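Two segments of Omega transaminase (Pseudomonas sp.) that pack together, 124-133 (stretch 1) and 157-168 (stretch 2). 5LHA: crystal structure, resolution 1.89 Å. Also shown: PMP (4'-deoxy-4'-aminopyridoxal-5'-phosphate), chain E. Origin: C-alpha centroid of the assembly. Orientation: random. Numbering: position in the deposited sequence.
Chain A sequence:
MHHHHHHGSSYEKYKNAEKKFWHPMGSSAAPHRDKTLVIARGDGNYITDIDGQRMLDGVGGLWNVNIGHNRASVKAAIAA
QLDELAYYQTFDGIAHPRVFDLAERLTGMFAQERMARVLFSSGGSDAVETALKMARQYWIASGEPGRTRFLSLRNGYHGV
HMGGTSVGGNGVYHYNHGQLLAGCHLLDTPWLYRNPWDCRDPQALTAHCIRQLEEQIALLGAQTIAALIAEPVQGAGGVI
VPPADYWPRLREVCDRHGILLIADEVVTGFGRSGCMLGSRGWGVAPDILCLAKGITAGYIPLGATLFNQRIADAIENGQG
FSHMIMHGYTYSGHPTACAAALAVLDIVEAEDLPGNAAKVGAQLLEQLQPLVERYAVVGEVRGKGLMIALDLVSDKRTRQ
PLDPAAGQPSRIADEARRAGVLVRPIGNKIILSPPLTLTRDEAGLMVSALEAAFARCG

Stretch 1, residues 124-133: GSDAVETALK
Stretch 2 157-168: YHGVHMGGTSVG

Stretch 1 is helical throughout, 124-133, and presents Ser125, Val128, Glu129 and Leu132 to stretch 2, a loop leading into the short helix 162-166. The helix axes approach to 8.4 Å at 83°, nearly perpendicular; the contact combines glycines at close approaches with four hydrogen bonds.

Tyr157 (chi1 t) touches nothing in stretch 1; its ring edge faces PMP C4A. His158 (phi/psi -137/32, chi1 m) sets its O 3.3 Å from CG1 of Val128 (chi1 t). Gly159, at 90/-174, brings the backbones closest, its CA 4.3 Å from Ser125 CA. A CB here would lie 2.1 Å from Ser125 OG and jam against the preceding carbonyl, so glycine is doubly required. Val160 (-131/14) points its CA-to-CB bond away and donates from N to Ser125 OG (3.1 Å). Ser125 OG, on an m rotamer, donates in turn to PMP O3P (2.8 Å), tying loop and helix to the cofactor phosphate.

His161 (-70/162, chi1 m, chi2 -31°) is the N-cap residue and points toward stretch 1. Its NE2 donates to Asp126 OD1 at 2.6 Å and a nearly straight 170°, while Ser125 CB sits over the ring face, 3.7 Å from the centroid of the His161 ring. One water accepts weakly from His161 N and donates to His158 O, 2.9 Å from the water oxygen.

Met162 points away. Next, the carboxylate of Glu129 (chi1 t, chi2 p, chi3 -11°) receives two free amides of the helix's first turn: Gly163 N to OE2, 3.0 Å, and Gly164 N to OE1, 2.9 Å. Glycine keeps this approach open, since a CB on Gly163 would reach within 2.5 Å of Glu129 OE1. Thr165 and Ser166 do not touch stretch 1; their hydroxyls donate back to the carbonyls of His161 and Met162. Finally, Val167 (chi1 m) places CG2 4.4 Å from CD1 of Leu132 (m, t), a loose apolar closure.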

# COMPACT_ATOMS: atom_id res chain seq x y z
N GLY A 124 23.72 9.47 -2.37
CA GLY A 124 22.82 9.39 -3.51
C GLY A 124 21.43 8.88 -3.17
O GLY A 124 20.44 9.37 -3.71
N SER A 125 21.35 7.87 -2.30
CA SER A 125 20.05 7.39 -1.84
C SER A 125 19.29 8.48 -1.11
O SER A 125 18.06 8.58 -1.22
CB SER A 125 20.22 6.17 -0.94
OG SER A 125 20.85 5.12 -1.63
N ASP A 126 20.00 9.29 -0.30
CA ASP A 126 19.38 10.46 0.31
C ASP A 126 18.81 11.39 -0.74
O ASP A 126 17.70 11.91 -0.59
CB ASP A 126 20.38 11.25 1.16
CG ASP A 126 20.99 10.47 2.28
OD1 ASP A 126 20.75 9.25 2.39
OD2 ASP A 126 21.71 11.11 3.08
N ALA A 127 19.61 11.68 -1.78
CA ALA A 127 19.16 12.61 -2.81
C ALA A 127 17.93 12.08 -3.52
O ALA A 127 17.01 12.84 -3.85
CB ALA A 127 20.29 12.86 -3.80
N VAL A 128 17.88 10.77 -3.75
CA VAL A 128 16.73 10.16 -4.40
C VAL A 128 15.53 10.16 -3.46
O VAL A 128 14.43 10.58 -3.85
CB VAL A 128 17.09 8.74 -4.87
CG1 VAL A 128 15.84 7.98 -5.29
CG2 VAL A 128 18.10 8.81 -6.03
N GLU A 129 15.72 9.69 -2.23
CA GLU A 129 14.64 9.72 -1.25
C GLU A 129 14.06 11.12 -1.12
O GLU A 129 12.84 11.30 -1.02
CB GLU A 129 15.14 9.22 0.11
CG GLU A 129 14.04 8.67 1.02
CD GLU A 129 13.56 7.29 0.59
OE1 GLU A 129 13.93 6.84 -0.51
OE2 GLU A 129 12.82 6.63 1.36
N THR A 130 14.94 12.13 -1.09
CA THR A 130 14.51 13.52 -1.00
C THR A 130 13.71 13.94 -2.23
O THR A 130 12.68 14.61 -2.11
CB THR A 130 15.74 14.40 -0.82
OG1 THR A 130 16.42 14.01 0.37
CG2 THR A 130 15.36 15.88 -0.72
N ALA A 131 14.16 13.55 -3.42
CA ALA A 131 13.44 13.90 -4.65
C ALA A 131 12.04 13.32 -4.67
O ALA A 131 11.11 13.95 -5.19
CB ALA A 131 14.22 13.43 -5.87
N LEU A 132 11.86 12.11 -4.13
CA LEU A 132 10.54 11.48 -4.15
C LEU A 132 9.56 12.18 -3.21
O LEU A 132 8.45 12.52 -3.61
CB LEU A 132 10.67 10.00 -3.77
CG LEU A 132 11.50 9.20 -4.77
CD1 LEU A 132 11.68 7.77 -4.31
CD2 LEU A 132 10.84 9.26 -6.16
N LYS A 133 9.96 12.40 -1.96
CA LYS A 133 9.07 13.03 -0.98
C LYS A 133 8.78 14.49 -1.33
O LYS A 133 7.67 14.97 -1.11
CB LYS A 133 9.70 12.94 0.41
CG LYS A 133 9.71 11.55 1.02
CD LYS A 133 10.35 11.56 2.41
CE LYS A 133 9.49 12.28 3.43
NZ LYS A 133 10.28 12.72 4.62
N TYR A 157 18.71 2.20 -11.20
CA TYR A 157 19.15 2.07 -9.82
C TYR A 157 19.17 3.43 -9.16
O TYR A 157 19.83 4.35 -9.66
CB TYR A 157 20.51 1.39 -9.72
CG TYR A 157 20.99 1.28 -8.31
CD1 TYR A 157 20.42 0.37 -7.42
CD2 TYR A 157 22.03 2.07 -7.86
CE1 TYR A 157 20.87 0.28 -6.12
CE2 TYR A 157 22.49 1.97 -6.57
CZ TYR A 157 21.91 1.09 -5.71
OH TYR A 157 22.37 1.02 -4.42
N HIS A 158 18.50 3.55 -8.01
CA HIS A 158 18.29 4.83 -7.36
C HIS A 158 18.52 4.73 -5.85
O HIS A 158 17.91 5.47 -5.07
CB HIS A 158 16.88 5.35 -7.65
CG HIS A 158 16.53 5.34 -9.11
ND1 HIS A 158 17.09 6.21 -10.01
CD2 HIS A 158 15.73 4.52 -9.82
CE1 HIS A 158 16.63 5.95 -11.22
NE2 HIS A 158 15.80 4.92 -11.13
N GLY A 159 19.41 3.84 -5.42
CA GLY A 159 19.73 3.71 -4.01
C GLY A 159 18.86 2.71 -3.27
O GLY A 159 18.02 2.01 -3.85
N VAL A 160 19.04 2.67 -1.94
CA VAL A 160 18.50 1.58 -1.13
C VAL A 160 17.73 2.05 0.10
O VAL A 160 17.42 1.25 0.98
CB VAL A 160 19.61 0.60 -0.70
CG1 VAL A 160 20.27 -0.04 -1.90
CG2 VAL A 160 20.63 1.33 0.15
N HIS A 161 17.40 3.34 0.17
CA HIS A 161 16.33 3.73 1.07
C HIS A 161 15.03 3.19 0.49
O HIS A 161 14.96 2.84 -0.69
CB HIS A 161 16.28 5.25 1.26
CG HIS A 161 17.53 5.84 1.83
ND1 HIS A 161 18.35 5.18 2.72
CD2 HIS A 161 18.11 7.05 1.63
CE1 HIS A 161 19.37 5.95 3.05
NE2 HIS A 161 19.26 7.09 2.40
N MET A 162 13.99 3.10 1.33
CA MET A 162 12.80 2.36 0.90
C MET A 162 12.13 3.00 -0.31
O MET A 162 11.74 2.29 -1.25
CB MET A 162 11.81 2.22 2.05
CG MET A 162 12.16 1.07 2.98
SD MET A 162 10.89 0.76 4.21
CE MET A 162 11.45 -0.79 4.91
N GLY A 163 12.03 4.33 -0.34
CA GLY A 163 11.52 5.02 -1.51
C GLY A 163 12.32 4.68 -2.75
O GLY A 163 11.77 4.21 -3.74
N GLY A 164 13.64 4.92 -2.69
CA GLY A 164 14.49 4.62 -3.83
C GLY A 164 14.52 3.15 -4.19
O GLY A 164 14.63 2.79 -5.37
N THR A 165 14.46 2.27 -3.19
CA THR A 165 14.35 0.84 -3.48
C THR A 165 13.07 0.54 -4.25
O THR A 165 13.06 -0.33 -5.13
CB THR A 165 14.40 0.01 -2.19
OG1 THR A 165 15.50 0.42 -1.37
CG2 THR A 165 14.59 -1.47 -2.51
N SER A 166 11.98 1.23 -3.91
CA SER A 166 10.69 0.95 -4.55
C SER A 166 10.70 1.26 -6.04
O SER A 166 9.99 0.61 -6.81
CB SER A 166 9.58 1.72 -3.85
OG SER A 166 9.65 1.48 -2.45
N VAL A 167 11.50 2.24 -6.48
CA VAL A 167 11.54 2.61 -7.89
C VAL A 167 12.71 1.97 -8.63
O VAL A 167 12.88 2.24 -9.83
CB VAL A 167 11.56 4.14 -8.06
CG1 VAL A 167 10.25 4.74 -7.57
CG2 VAL A 167 12.74 4.76 -7.31
N GLY A 168 13.49 1.12 -7.98
CA GLY A 168 14.59 0.46 -8.66
C GLY A 168 14.08 -0.61 -9.62
O GLY A 168 13.13 -1.33 -9.33
N1 PMP E . 21.42 6.44 -7.82
C2 PMP E . 22.50 6.15 -8.63
C2A PMP E . 22.43 6.32 -10.12
C3 PMP E . 23.51 5.35 -8.10
O3 PMP E . 24.41 4.73 -8.93
C4 PMP E . 23.60 5.17 -6.72
C4A PMP E . 24.75 4.37 -6.15
N4A PMP E . 25.52 3.75 -7.21
C5 PMP E . 22.63 5.72 -5.88
C6 PMP E . 21.53 6.36 -6.45
C5A PMP E . 22.79 5.61 -4.37
O4P PMP E . 23.98 6.26 -3.95
P PMP E . 24.60 6.06 -2.47
O1P PMP E . 25.42 4.78 -2.51
O2P PMP E . 25.52 7.22 -2.18
O3P PMP E . 23.54 5.94 -1.40
O HOH W 1 17.20 5.44 -2.27